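Local coordinates for 3-dehydroquinate dehydratase (Clostridium difficile, PDB 4H3D), which catalyses the cis-dehydration of 3-dehydroquinate to 3-dehydroshikimate through a covalent imine intermediate, the third step of the chorismate pathway, at residues Lys5-Val10 with Ile15-Pro20. Sequence-based numbering, arbitrary orientation.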
ATOM      1  N   LYS B   5      -8.073   9.313 -22.663  1.00 50.50           N
ATOM      2  CA  LYS B   5      -8.608   7.972 -22.476  1.00 46.20           C
ATOM      3  C   LYS B   5     -10.102   7.957 -22.318  1.00 44.14           C
ATOM      4  O   LYS B   5     -10.691   8.913 -21.829  1.00 46.32           O
ATOM      5  CB  LYS B   5      -8.051   7.363 -21.199  1.00 43.85           C
ATOM      6  CG  LYS B   5      -6.563   7.313 -21.094  1.00 45.24           C
ATOM      7  CD  LYS B   5      -6.177   6.572 -19.813  1.00 42.08           C
ATOM      8  CE  LYS B   5      -4.692   6.511 -19.624  1.00 38.28           C
ATOM      9  NZ  LYS B   5      -4.395   5.756 -18.398  1.00 38.23           N
ATOM     10  N   ARG B   6     -10.717   6.850 -22.721  0.50 42.08           N
ATOM     11  CA  ARG B   6     -12.141   6.658 -22.545  0.50 40.95           C
ATOM     12  C   ARG B   6     -12.391   6.247 -21.100  0.50 39.45           C
ATOM     13  O   ARG B   6     -11.512   5.673 -20.445  0.50 36.65           O
ATOM     14  CB  ARG B   6     -12.648   5.568 -23.499  0.50 40.10           C
ATOM     15  CG  ARG B   6     -11.781   4.334 -23.486  0.50 38.97           C
ATOM     16  CD  ARG B   6     -11.941   3.449 -24.729  0.50 38.70           C
ATOM     17  NE  ARG B   6     -12.903   2.361 -24.565  0.50 37.14           N
ATOM     18  CZ  ARG B   6     -12.992   1.332 -25.402  0.50 32.94           C
ATOM     19  NH1 ARG B   6     -12.189   1.268 -26.452  0.50 34.49           N
ATOM     20  NH2 ARG B   6     -13.878   0.372 -25.193  0.50 29.96           N
ATOM     21  N   LYS B   7     -13.568   6.582 -20.589  1.00 39.12           N
ATOM     22  CA  LYS B   7     -13.974   6.142 -19.257  1.00 38.41           C
ATOM     23  C   LYS B   7     -14.952   5.025 -19.548  1.00 34.99           C
ATOM     24  O   LYS B   7     -15.499   4.947 -20.657  1.00 35.17           O
ATOM     25  CB  LYS B   7     -14.640   7.264 -18.440  1.00 40.83           C
ATOM     26  CG  LYS B   7     -13.667   8.132 -17.603  1.00 46.61           C
ATOM     27  CD  LYS B   7     -12.759   9.020 -18.445  1.00 55.03           C
ATOM     28  CE  LYS B   7     -11.670   9.720 -17.583  1.00 58.52           C
ATOM     29  NZ  LYS B   7     -12.226  10.557 -16.470  1.00 61.61           N
ATOM     30  N   VAL B   8     -15.160   4.137 -18.596  1.00 31.86           N
ATOM     31  CA  VAL B   8     -16.111   3.059 -18.797  1.00 29.12           C
ATOM     32  C   VAL B   8     -17.248   3.236 -17.800  1.00 30.36           C
ATOM     33  O   VAL B   8     -17.047   3.077 -16.608  1.00 29.21           O
ATOM     34  CB  VAL B   8     -15.458   1.699 -18.636  1.00 28.47           C
ATOM     35  CG1 VAL B   8     -16.494   0.604 -18.749  1.00 28.26           C
ATOM     36  CG2 VAL B   8     -14.376   1.515 -19.673  1.00 25.86           C
ATOM     37  N   GLN B   9     -18.435   3.588 -18.303  1.00 31.76           N
ATOM     38  CA  GLN B   9     -19.607   3.793 -17.456  1.00 34.29           C
ATOM     39  C   GLN B   9     -20.417   2.504 -17.378  1.00 34.32           C
ATOM     40  O   GLN B   9     -20.730   1.898 -18.403  1.00 35.16           O
ATOM     41  CB  GLN B   9     -20.481   4.911 -18.027  1.00 37.31           C
ATOM     42  CG  GLN B   9     -21.654   5.362 -17.123  1.00 44.12           C
ATOM     43  CD  GLN B   9     -21.222   6.211 -15.919  1.00 49.35           C
ATOM     44  OE1 GLN B   9     -21.969   6.345 -14.942  1.00 48.91           O
ATOM     45  NE2 GLN B   9     -20.020   6.790 -15.990  1.00 47.68           N
ATOM     46  N   VAL B  10     -20.715   2.071 -16.158  1.00 33.71           N
ATOM     47  CA  VAL B  10     -21.566   0.903 -15.917  1.00 35.33           C
ATOM     48  C   VAL B  10     -22.591   1.375 -14.885  1.00 36.22           C
ATOM     49  O   VAL B  10     -22.221   1.916 -13.832  1.00 33.20           O
ATOM     50  CB  VAL B  10     -20.767  -0.352 -15.453  1.00 33.27           C
ATOM     51  CG1 VAL B  10     -19.924  -0.885 -16.593  1.00 35.02           C
ATOM     52  CG2 VAL B  10     -19.899  -0.054 -14.228  1.00 31.38           C
ATOM     53  N   ILE B  15     -15.908   3.990 -14.213  1.00 31.56           N
ATOM     54  CA  ILE B  15     -14.618   3.317 -14.023  1.00 29.22           C
ATOM     55  C   ILE B  15     -13.578   4.094 -14.790  1.00 30.69           C
ATOM     56  O   ILE B  15     -13.798   4.463 -15.949  1.00 29.33           O
ATOM     57  CB  ILE B  15     -14.653   1.851 -14.527  1.00 28.45           C
ATOM     58  CG1 ILE B  15     -15.794   1.084 -13.849  1.00 27.69           C
ATOM     59  CG2 ILE B  15     -13.291   1.125 -14.269  1.00 23.34           C
ATOM     60  CD1 ILE B  15     -15.898  -0.360 -14.288  1.00 31.45           C
ATOM     61  N   GLY B  16     -12.445   4.353 -14.146  1.00 32.67           N
ATOM     62  CA  GLY B  16     -11.365   5.117 -14.765  1.00 35.35           C
ATOM     63  C   GLY B  16     -11.275   6.535 -14.250  1.00 39.16           C
ATOM     64  O   GLY B  16     -10.403   7.288 -14.655  1.00 42.46           O
ATOM     65  N   GLU B  17     -12.184   6.908 -13.362  1.00 41.13           N
ATOM     66  CA  GLU B  17     -12.197   8.257 -12.804  1.00 44.75           C
ATOM     67  C   GLU B  17     -12.068   8.177 -11.286  1.00 43.65           C
ATOM     68  O   GLU B  17     -12.644   7.288 -10.654  1.00 43.54           O
ATOM     69  CB  GLU B  17     -13.509   8.975 -13.193  1.00 46.50           C
ATOM     70  CG  GLU B  17     -13.541  10.465 -12.894  1.00 54.31           C
ATOM     71  CD  GLU B  17     -14.837  11.149 -13.360  1.00 62.35           C
ATOM     72  OE1 GLU B  17     -15.758  10.448 -13.842  1.00 64.71           O
ATOM     73  OE2 GLU B  17     -14.931  12.392 -13.236  1.00 67.99           O
ATOM     74  N   GLY B  18     -11.294   9.097 -10.714  1.00 43.77           N
ATOM     75  CA  GLY B  18     -11.117   9.188  -9.271  1.00 42.64           C
ATOM     76  C   GLY B  18     -10.543   7.966  -8.558  1.00 40.09           C
ATOM     77  O   GLY B  18      -9.579   7.337  -9.007  1.00 40.64           O
ATOM     78  N   ARG B  19     -11.156   7.642  -7.431  1.00 36.71           N
ATOM     79  CA  ARG B  19     -10.727   6.562  -6.596  1.00 33.93           C
ATOM     80  C   ARG B  19     -11.035   5.245  -7.324  1.00 30.33           C
ATOM     81  O   ARG B  19     -12.041   5.163  -8.015  1.00 29.64           O
ATOM     82  CB  ARG B  19     -11.506   6.621  -5.288  1.00 35.73           C
ATOM     83  CG  ARG B  19     -10.821   5.957  -4.114  1.00 39.71           C
ATOM     84  CD  ARG B  19     -11.834   5.533  -3.076  1.00 41.08           C
ATOM     85  NE  ARG B  19     -12.599   4.409  -3.595  1.00 40.19           N
ATOM     86  CZ  ARG B  19     -13.473   3.697  -2.902  1.00 40.77           C
ATOM     87  NH1 ARG B  19     -13.717   3.982  -1.628  1.00 37.61           N
ATOM     88  NH2 ARG B  19     -14.106   2.687  -3.493  1.00 40.58           N
ATOM     89  N   PRO B  20     -10.160   4.228  -7.194  1.00 27.15           N
ATOM     90  CA  PRO B  20     -10.472   2.948  -7.809  1.00 25.14           C
ATOM     91  C   PRO B  20     -11.779   2.404  -7.279  1.00 24.29           C
ATOM     92  O   PRO B  20     -12.122   2.644  -6.120  1.00 23.18           O
ATOM     93  CB  PRO B  20      -9.331   2.047  -7.342  1.00 26.89           C
ATOM     94  CG  PRO B  20      -8.204   2.977  -7.113  1.00 27.81           C
ATOM     95  CD  PRO B  20      -8.784   4.267  -6.684  1.00 29.64           C
TER
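The flat groups joining V8 to I15 are backbone amides, whose polar atoms pair between the strands, while the side chains of V8, V10 and I15 lie on one face of the hairpin and those of K7 and E17 on the other. V8 N donates to I15 O at 3.0 Å, almost straight at 175°. The return bond, from I15 N to V8 O, is shorter at 2.8 Å but more bent, at 150°. V8 and I15 thus form an antiparallel hydrogen-bonded pair.

On the buried face V8 CB and I15 CB stand 4.2 Å apart. I15 places CG1 anti to its carbonyl carbon (chi1 -55°), and the extended branch carries I15 CD1 to 4.0 Å from V10 CG2. L172 lies against V8 and I15, and K141 against V8 and V10; both stand at the starts of barrel strands, which puts the hairpin across the N-terminal end of the barrel, as in other type I dehydroquinases.

On the exposed face the K7 side chain folds so that its amino group lies beside E17, the two chains crossing at about a right angle. K7 NZ sits 3.8 Å from E17 CG and 4.4 Å from E17 OE1, too far for a salt bridge.

Cohesion here therefore rests on two backbone bonds and apolar contact, with the K7–E17 attraction probably a modest, solvent-screened addition.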